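Local coordinates for oxidoreductase, NAD-binding/iron-sulfur cluster-binding protein (Nitratireductor pacificus pht-3B, PDB 6ZXU) that is a catabolic reductive dehalogenase that carries cobalamin and two [4Fe-4S] clusters, probably using them to remove halogen from organohalide substrates by reduction, at residues Val77-Ala81 with Ala170-Met174; Asn487-Leu491 with Gly502-Leu506; Met492-Val498 with Pro530-Gln536. One frame throughout, in Å; residues are numbered along the deposited sequence.

In the fold
Interaction 1 stands apart from the other two. It joins helices 74-85 and 168-190, away from the cofactors, and its centre lies about 31 Å from that of interaction 2 and about 34 Å from that of interaction 3. It also closes before the others open along the chain. Interactions 2 and 3 have centres about 9 Å apart, and their segments alternate in sequence. Helix 486-492 runs into strand 497-498, which pairs antiparallel with strand 505-506; L506 N to E497 O is 3.0 Å. Interaction 2 lies in the wall of the cobalamin pocket. Interaction 3, whose V498 also touches cobalamin, joins the same unit to residues 530-536, just ahead of cluster ligand C539.

Interaction 1: residues Val77-Ala81 with Ala170-Met174; sequences VEEYA and ARTDM
Both segments are single turns of longer alpha helices, 74-85 and 168-190. Their short axes approach to 8.6 Å and run nearly parallel, with a signed crossing angle of 24°. In register, V77 CA lies 5.6 Å from R171 CA, and A81 CA lies 4.5 Å from M174 CA.

Apolar packing dominates. V77 (chi1 m) points toward the other helix. Its CG2 is 3.7 Å from A170 CB, and its CG1 is 3.9 Å from M174 SD. M174 extends with chi1 and chi2 both t and chi3 p. Its SD reaches Y80 CB at 3.7 Å, and its CB sits 4.3 Å from A81 CB. The Y80 ring leads away from this contact.

No direct hydrogen bond joins the helices. One water bridges them, donating to A170 O at 2.7 Å and weakly to V77 O at 3.4 Å.

Polar groups on helix 168-190 bind other parts of the chain: D173 forms a salt bridge with R233, and R171 makes a cation-pi contact with Y389. Helix 445-469 adds V462, which touches V77, Y80 and M174.

The arrangement is plain helix-helix packing between near-parallel helices, with A81 meeting M174 and A170 meeting V77, remote from the cofactor sites.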
loop_
_atom_site.group_PDB
_atom_site.type_symbol
_atom_site.label_atom_id
_atom_site.label_comp_id
_atom_site.label_asym_id
_atom_site.label_seq_id
_atom_site.Cartn_x
_atom_site.Cartn_y
_atom_site.Cartn_z
ATOM N N VAL A 77 -17.260 -6.489 -6.676
ATOM C CA VAL A 77 -16.208 -6.007 -7.577
ATOM C C VAL A 77 -16.784 -5.255 -8.727
ATOM O O VAL A 77 -16.133 -4.350 -9.234
ATOM C CB VAL A 77 -15.225 -7.098 -8.035
ATOM C CG1 VAL A 77 -14.429 -7.562 -6.841
ATOM C CG2 VAL A 77 -15.921 -8.315 -8.652
ATOM N N GLU A 78 -17.982 -5.654 -9.175
ATOM C CA GLU A 78 -18.683 -4.908 -10.264
ATOM C C GLU A 78 -19.046 -3.505 -9.817
ATOM O O GLU A 78 -18.928 -2.557 -10.560
ATOM C CB GLU A 78 -19.913 -5.652 -10.715
ATOM C CG GLU A 78 -19.567 -6.877 -11.553
ATOM C CD GLU A 78 -20.837 -7.656 -12.001
ATOM O OE1 GLU A 78 -20.883 -8.173 -13.188
ATOM O OE2 GLU A 78 -21.834 -7.689 -11.199
ATOM N N GLU A 79 -19.442 -3.341 -8.575
ATOM C CA GLU A 79 -19.746 -2.028 -8.097
ATOM C C GLU A 79 -18.541 -1.127 -8.031
ATOM O O GLU A 79 -18.622 0.037 -8.361
ATOM C CB GLU A 79 -20.400 -2.121 -6.710
ATOM C CG GLU A 79 -20.803 -0.745 -6.250
ATOM C CD GLU A 79 -21.259 -0.708 -4.791
ATOM O OE1 GLU A 79 -20.883 -1.655 -4.017
ATOM O OE2 GLU A 79 -21.976 0.297 -4.428
ATOM N N TYR A 80 -17.386 -1.648 -7.584
ATOM C CA TYR A 80 -16.192 -0.778 -7.505
ATOM C C TYR A 80 -15.670 -0.477 -8.922
ATOM O O TYR A 80 -15.181 0.607 -9.178
ATOM C CB TYR A 80 -15.110 -1.413 -6.585
ATOM C CG TYR A 80 -15.441 -1.155 -5.123
ATOM C CD1 TYR A 80 -16.318 -1.978 -4.448
ATOM C CD2 TYR A 80 -14.862 -0.133 -4.429
ATOM C CE1 TYR A 80 -16.680 -1.748 -3.122
ATOM C CE2 TYR A 80 -15.229 0.127 -3.092
ATOM C CZ TYR A 80 -16.163 -0.654 -2.479
ATOM O OH TYR A 80 -16.531 -0.440 -1.133
ATOM N N ALA A 81 -15.786 -1.420 -9.840
ATOM C CA ALA A 81 -15.448 -1.137 -11.257
ATOM C C ALA A 81 -16.287 0.008 -11.807
ATOM O O ALA A 81 -15.769 0.871 -12.505
ATOM C CB ALA A 81 -15.635 -2.420 -12.094
ATOM N N ALA A 170 -14.040 -10.302 -13.471
ATOM C CA ALA A 170 -14.595 -9.059 -12.850
ATOM C C ALA A 170 -13.683 -8.436 -11.779
ATOM O O ALA A 170 -13.476 -7.251 -11.745
ATOM C CB ALA A 170 -15.960 -9.351 -12.245
ATOM N N ARG A 171 -13.096 -9.276 -10.935
ATOM C CA ARG A 171 -12.056 -8.858 -9.997
ATOM C C ARG A 171 -10.875 -8.198 -10.739
ATOM O O ARG A 171 -10.424 -7.124 -10.392
ATOM C CB ARG A 171 -11.604 -10.077 -9.193
ATOM C CG ARG A 171 -10.401 -9.915 -8.254
ATOM C CD ARG A 171 -9.176 -10.358 -9.005
ATOM N NE ARG A 171 -7.946 -10.509 -8.259
ATOM C CZ ARG A 171 -6.763 -10.398 -8.822
ATOM N NH1 ARG A 171 -6.638 -10.218 -10.126
ATOM N NH2 ARG A 171 -5.680 -10.566 -8.101
ATOM N N THR A 172 -10.382 -8.864 -11.751
ATOM C CA THR A 172 -9.260 -8.334 -12.496
ATOM C C THR A 172 -9.667 -7.121 -13.360
ATOM O O THR A 172 -8.905 -6.159 -13.458
ATOM C CB THR A 172 -8.640 -9.450 -13.293
ATOM O OG1 THR A 172 -8.393 -10.585 -12.433
ATOM C CG2 THR A 172 -7.358 -8.979 -13.929
ATOM N N ASP A 173 -10.852 -7.129 -13.939
ATOM C CA ASP A 173 -11.366 -5.880 -14.554
ATOM C C ASP A 173 -11.391 -4.700 -13.608
ATOM O O ASP A 173 -11.059 -3.566 -13.987
ATOM C CB ASP A 173 -12.762 -6.081 -15.185
ATOM C CG ASP A 173 -12.718 -6.744 -16.551
ATOM O OD1 ASP A 173 -11.616 -6.858 -17.189
ATOM O OD2 ASP A 173 -13.784 -7.196 -16.999
ATOM N N MET A 174 -11.871 -4.919 -12.392
ATOM C CA MET A 174 -11.861 -3.830 -11.378
ATOM C C MET A 174 -10.473 -3.210 -11.197
ATOM O O MET A 174 -10.297 -1.981 -11.160
ATOM C CB MET A 174 -12.384 -4.382 -10.015
ATOM C CG MET A 174 -12.399 -3.352 -8.921
ATOM S SD MET A 174 -12.684 -4.116 -7.268
ATOM C CE MET A 174 -11.224 -5.221 -7.134
HETATM O O HOH W 1 -15.696 -5.841 -12.214
#

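Interaction 2: residues Asn487-Leu491 with Gly502-Leu506; sequences NPAIL and GDTLL
L505 lays its side chain against I490 and L491 of helix 486-492. L505 CB is 4.0 Å from I490 CG2, and L505 CD2 is 3.7 Å from L491 CB. L505 has chi1 m and chi2 p, and its CA-to-CB bond points toward the helix. I490 is m,t and also points toward its partner; L491 is t,p and points sideways.

Residues 487-491 form one helical turn, closed by L491 N to N487 O at 3.0 Å. Residues 502-504 are loop, and a weakly bonded strand follows at about 505-506. The closest CA pair is N487 and L505, at 7.0 Å. G502 has phi/psi of 126/-75, where a CB would clash with the preceding carbonyl.

N487 makes the polar link. With chi1 m and chi2 57°, its ND2 donates to D503 O at 2.9 Å. The same ND2 gives a hydrogen bond of 3.2 Å to a water, which donates to G502 O at 2.8 Å. N487 ND2 also lies 3.6 Å from L505 CD1.

The loop also binds the cofactor: L505 N and D503 OD2 hydrogen-bond to cobalamin, and D503 OD1 forms a salt bridge with K569. L506 points away from the helix and touches a [4Fe-4S] cluster. The helix and the loop pack together as two parts of the wall of the cobalamin pocket in this reductive dehalogenase.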
loop_
_atom_site.group_PDB
_atom_site.type_symbol
_atom_site.label_atom_id
_atom_site.label_comp_id
_atom_site.label_asym_id
_atom_site.label_seq_id
_atom_site.Cartn_x
_atom_site.Cartn_y
_atom_site.Cartn_z
ATOM N N ASN A 487 -3.176 1.019 14.665
ATOM C CA ASN A 487 -2.017 0.419 15.325
ATOM C C ASN A 487 -2.303 -0.738 16.249
ATOM O O ASN A 487 -1.651 -1.784 16.136
ATOM C CB ASN A 487 -1.219 1.490 16.054
ATOM C CG ASN A 487 -0.747 2.557 15.084
ATOM O OD1 ASN A 487 -1.560 3.166 14.393
ATOM N ND2 ASN A 487 0.508 2.806 15.079
ATOM N N PRO A 488 -3.206 -0.564 17.241
ATOM C CA PRO A 488 -3.384 -1.681 18.193
ATOM C C PRO A 488 -3.987 -2.916 17.541
ATOM O O PRO A 488 -3.680 -4.023 17.942
ATOM C CB PRO A 488 -4.331 -1.077 19.206
ATOM C CG PRO A 488 -4.961 0.051 18.608
ATOM C CD PRO A 488 -3.981 0.617 17.632
ATOM N N ALA A 489 -4.780 -2.722 16.477
ATOM C CA ALA A 489 -5.243 -3.846 15.680
ATOM C C ALA A 489 -4.136 -4.548 14.921
ATOM O O ALA A 489 -4.087 -5.777 14.896
ATOM C CB ALA A 489 -6.341 -3.390 14.762
ATOM N N ILE A 490 -3.201 -3.816 14.352
ATOM C CA ILE A 490 -2.011 -4.422 13.721
ATOM C C ILE A 490 -1.252 -5.260 14.774
ATOM O O ILE A 490 -0.839 -6.380 14.494
ATOM C CB ILE A 490 -1.070 -3.380 13.098
ATOM C CG1 ILE A 490 -1.799 -2.619 11.988
ATOM C CG2 ILE A 490 0.165 -4.025 12.536
ATOM C CD1 ILE A 490 -1.076 -1.318 11.657
ATOM N N LEU A 491 -1.116 -4.716 15.989
ATOM C CA LEU A 491 -0.398 -5.440 17.063
ATOM C C LEU A 491 -1.156 -6.705 17.492
ATOM O O LEU A 491 -0.559 -7.766 17.549
ATOM C CB LEU A 491 -0.230 -4.564 18.237
ATOM C CG LEU A 491 0.566 -5.201 19.347
ATOM C CD1 LEU A 491 2.053 -5.298 19.031
ATOM C CD2 LEU A 491 0.360 -4.387 20.620
ATOM N N GLY A 502 7.827 4.463 16.151
ATOM C CA GLY A 502 6.962 5.009 17.148
ATOM C C GLY A 502 5.543 4.709 16.884
ATOM O O GLY A 502 4.946 3.809 17.544
ATOM N N ASP A 503 4.990 5.423 15.918
ATOM C CA ASP A 503 3.604 5.271 15.519
ATOM C C ASP A 503 3.481 4.377 14.314
ATOM O O ASP A 503 2.455 4.398 13.620
ATOM C CB ASP A 503 2.936 6.693 15.223
ATOM C CG ASP A 503 2.489 7.468 16.591
ATOM O OD1 ASP A 503 2.964 7.080 17.745
ATOM O OD2 ASP A 503 1.585 8.401 16.501
ATOM N N THR A 504 4.500 3.537 14.083
ATOM C CA THR A 504 4.535 2.561 13.002
ATOM C C THR A 504 4.963 1.220 13.625
ATOM O O THR A 504 5.900 1.163 14.426
ATOM C CB THR A 504 5.584 2.967 11.913
ATOM O OG1 THR A 504 5.275 4.187 11.337
ATOM C CG2 THR A 504 5.648 1.977 10.789
ATOM N N LEU A 505 4.255 0.149 13.271
ATOM C CA LEU A 505 4.613 -1.200 13.652
ATOM C C LEU A 505 5.392 -1.896 12.539
ATOM O O LEU A 505 5.196 -1.625 11.359
ATOM C CB LEU A 505 3.385 -2.058 13.981
ATOM C CG LEU A 505 2.867 -1.694 15.426
ATOM C CD1 LEU A 505 1.965 -0.484 15.265
ATOM C CD2 LEU A 505 2.183 -2.811 16.058
ATOM N N LEU A 506 6.292 -2.785 12.921
ATOM C CA LEU A 506 7.237 -3.365 12.034
ATOM C C LEU A 506 6.974 -4.879 11.876
ATOM O O LEU A 506 6.829 -5.616 12.824
ATOM C CB LEU A 506 8.650 -3.071 12.552
ATOM C CG LEU A 506 9.876 -3.324 11.690
ATOM C CD1 LEU A 506 10.962 -2.430 12.126
ATOM C CD2 LEU A 506 10.347 -4.783 11.704
HETATM O O HOH W 2 2.677 2.191 17.319
#

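Interaction 3: residues Met492-Val498 with Pro530-Gln536; sequences MAGLGEV and PIDFGLQ
A buried carboxylate, E497, collects the backbone where helix 535-540, which carries cluster ligand C539, begins. E497 OE2 accepts from F533 N at 2.8 Å and L535 N at 3.2 Å, over one face of the F533 ring. An Asx turn precedes the helix: D532 OD1 takes N-cap G534 N at 3.1 Å.

Residues 497-498 and about 531-532 are weakly bonded strands; E497 CA is 6.7 Å from L535 CA and V498 CA 7.5 Å from Q536 CA. E497 (m,t) also hydrogen-bonds T300 through OE1. One water donates to E497 OE1 (2.8 Å) and D532 OD1 (2.7 Å); E497 OE2 lies 3.8 Å from D532 OD1.

P530 and I531 pack on backbone 494-496. G494 (phi 66°) closes helix 486-492 in a Schellman motif; G494 CA is 3.9 Å from P530 CA, G494 O 3.4 Å from I531 CG2. A water links G496 O and I531 N.

Q536 (m,m) OE1 accepts from K559 NZ; its NE2 donates to E497 OE1 at 3.0 Å and V498 O at 2.9 Å.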
loop_
_atom_site.group_PDB
_atom_site.type_symbol
_atom_site.label_atom_id
_atom_site.label_comp_id
_atom_site.label_asym_id
_atom_site.label_seq_id
_atom_site.Cartn_x
_atom_site.Cartn_y
_atom_site.Cartn_z
ATOM N N MET A 492 -2.425 -6.572 17.792
ATOM C CA MET A 492 -3.254 -7.723 18.269
ATOM C C MET A 492 -3.508 -8.789 17.218
ATOM O O MET A 492 -3.597 -9.957 17.525
ATOM C CB MET A 492 -4.571 -7.268 18.826
ATOM C CG MET A 492 -4.487 -6.495 20.158
ATOM S SD MET A 492 -3.438 -7.379 21.375
ATOM C CE MET A 492 -2.914 -5.828 22.117
ATOM N N ALA A 493 -3.528 -8.406 15.945
ATOM C CA ALA A 493 -3.637 -9.354 14.801
ATOM C C ALA A 493 -2.352 -10.032 14.451
ATOM O O ALA A 493 -2.345 -10.878 13.580
ATOM C CB ALA A 493 -4.224 -8.631 13.592
ATOM N N GLY A 494 -1.242 -9.751 15.181
ATOM C CA GLY A 494 -0.009 -10.414 14.967
ATOM C C GLY A 494 0.607 -10.110 13.605
ATOM O O GLY A 494 1.269 -10.953 13.037
ATOM N N LEU A 495 0.539 -8.847 13.191
ATOM C CA LEU A 495 1.186 -8.431 11.898
ATOM C C LEU A 495 2.412 -7.586 12.093
ATOM O O LEU A 495 3.166 -7.431 11.152
ATOM C CB LEU A 495 0.183 -7.743 10.985
ATOM C CG LEU A 495 -0.998 -8.579 10.524
ATOM C CD1 LEU A 495 -1.942 -7.734 9.760
ATOM C CD2 LEU A 495 -0.609 -9.792 9.773
ATOM N N GLY A 496 2.700 -7.157 13.333
ATOM C CA GLY A 496 3.886 -6.398 13.621
ATOM C C GLY A 496 4.151 -6.316 15.091
ATOM O O GLY A 496 3.337 -6.645 15.882
ATOM N N GLU A 497 5.365 -5.900 15.425
ATOM C CA GLU A 497 5.748 -5.507 16.792
ATOM C C GLU A 497 5.984 -3.993 16.845
ATOM O O GLU A 497 6.293 -3.330 15.847
ATOM C CB GLU A 497 7.069 -6.173 17.217
ATOM C CG GLU A 497 6.999 -7.582 17.759
ATOM C CD GLU A 497 8.310 -8.002 18.441
ATOM O OE1 GLU A 497 8.664 -7.426 19.504
ATOM O OE2 GLU A 497 9.005 -8.923 17.989
ATOM N N VAL A 498 5.753 -3.444 18.015
ATOM C CA VAL A 498 6.169 -2.086 18.382
ATOM C C VAL A 498 7.638 -1.855 18.025
ATOM O O VAL A 498 8.526 -2.627 18.424
ATOM C CB VAL A 498 5.944 -1.868 19.896
ATOM C CG1 VAL A 498 6.655 -0.642 20.435
ATOM C CG2 VAL A 498 4.427 -1.726 20.139
ATOM N N PRO A 530 -0.707 -12.168 18.835
ATOM C CA PRO A 530 0.498 -11.370 18.664
ATOM C C PRO A 530 1.737 -12.150 18.338
ATOM O O PRO A 530 1.819 -13.371 18.620
ATOM C CB PRO A 530 0.644 -10.676 20.026
ATOM C CG PRO A 530 -0.729 -10.622 20.558
ATOM C CD PRO A 530 -1.423 -11.825 20.065
ATOM N N ILE A 531 2.750 -11.469 17.790
ATOM C CA ILE A 531 3.983 -12.157 17.343
ATOM C C ILE A 531 5.180 -11.633 18.149
ATOM O O ILE A 531 5.138 -10.543 18.719
ATOM C CB ILE A 531 4.264 -12.011 15.830
ATOM C CG1 ILE A 531 4.327 -10.566 15.482
ATOM C CG2 ILE A 531 3.240 -12.824 15.032
ATOM C CD1 ILE A 531 4.698 -10.288 14.038
ATOM N N ASP A 532 6.204 -12.479 18.257
ATOM C CA ASP A 532 7.462 -12.128 18.918
ATOM C C ASP A 532 8.626 -12.558 18.020
ATOM O O ASP A 532 8.894 -13.751 17.907
ATOM C CB ASP A 532 7.565 -12.772 20.254
ATOM C CG ASP A 532 8.923 -12.449 20.964
ATOM O OD1 ASP A 532 9.768 -11.604 20.531
ATOM O OD2 ASP A 532 9.189 -13.043 22.005
ATOM N N PHE A 533 9.281 -11.599 17.348
ATOM C CA PHE A 533 10.372 -11.926 16.530
ATOM C C PHE A 533 11.676 -11.225 16.986
ATOM O O PHE A 533 12.632 -11.058 16.197
ATOM C CB PHE A 533 10.110 -11.704 15.052
ATOM C CG PHE A 533 9.805 -10.265 14.661
ATOM C CD1 PHE A 533 8.523 -9.754 14.790
ATOM C CD2 PHE A 533 10.739 -9.497 14.010
ATOM C CE1 PHE A 533 8.195 -8.475 14.392
ATOM C CE2 PHE A 533 10.425 -8.193 13.610
ATOM C CZ PHE A 533 9.163 -7.663 13.798
ATOM N N GLY A 534 11.733 -10.898 18.245
ATOM C CA GLY A 534 12.937 -10.354 18.796
ATOM C C GLY A 534 13.112 -8.842 18.580
ATOM O O GLY A 534 14.161 -8.341 18.845
ATOM N N LEU A 535 12.089 -8.123 18.111
ATOM C CA LEU A 535 12.275 -6.718 17.708
ATOM C C LEU A 535 12.606 -5.838 18.877
ATOM O O LEU A 535 13.330 -4.866 18.703
ATOM C CB LEU A 535 11.099 -6.167 16.925
ATOM C CG LEU A 535 11.322 -4.814 16.280
ATOM C CD1 LEU A 535 12.363 -4.899 15.139
ATOM C CD2 LEU A 535 10.041 -4.260 15.770
ATOM N N GLN A 536 12.084 -6.105 20.054
ATOM C CA GLN A 536 12.379 -5.193 21.220
ATOM C C GLN A 536 13.853 -5.139 21.464
ATOM O O GLN A 536 14.463 -4.066 21.494
ATOM C CB GLN A 536 11.616 -5.582 22.491
ATOM C CG GLN A 536 10.118 -5.639 22.339
ATOM C CD GLN A 536 9.583 -4.427 21.655
ATOM O OE1 GLN A 536 9.679 -3.300 22.181
ATOM N NE2 GLN A 536 8.999 -4.608 20.441
HETATM O O HOH W 3 1.963 -8.671 17.356
HETATM O O HOH W 4 10.405 -9.038 20.906
#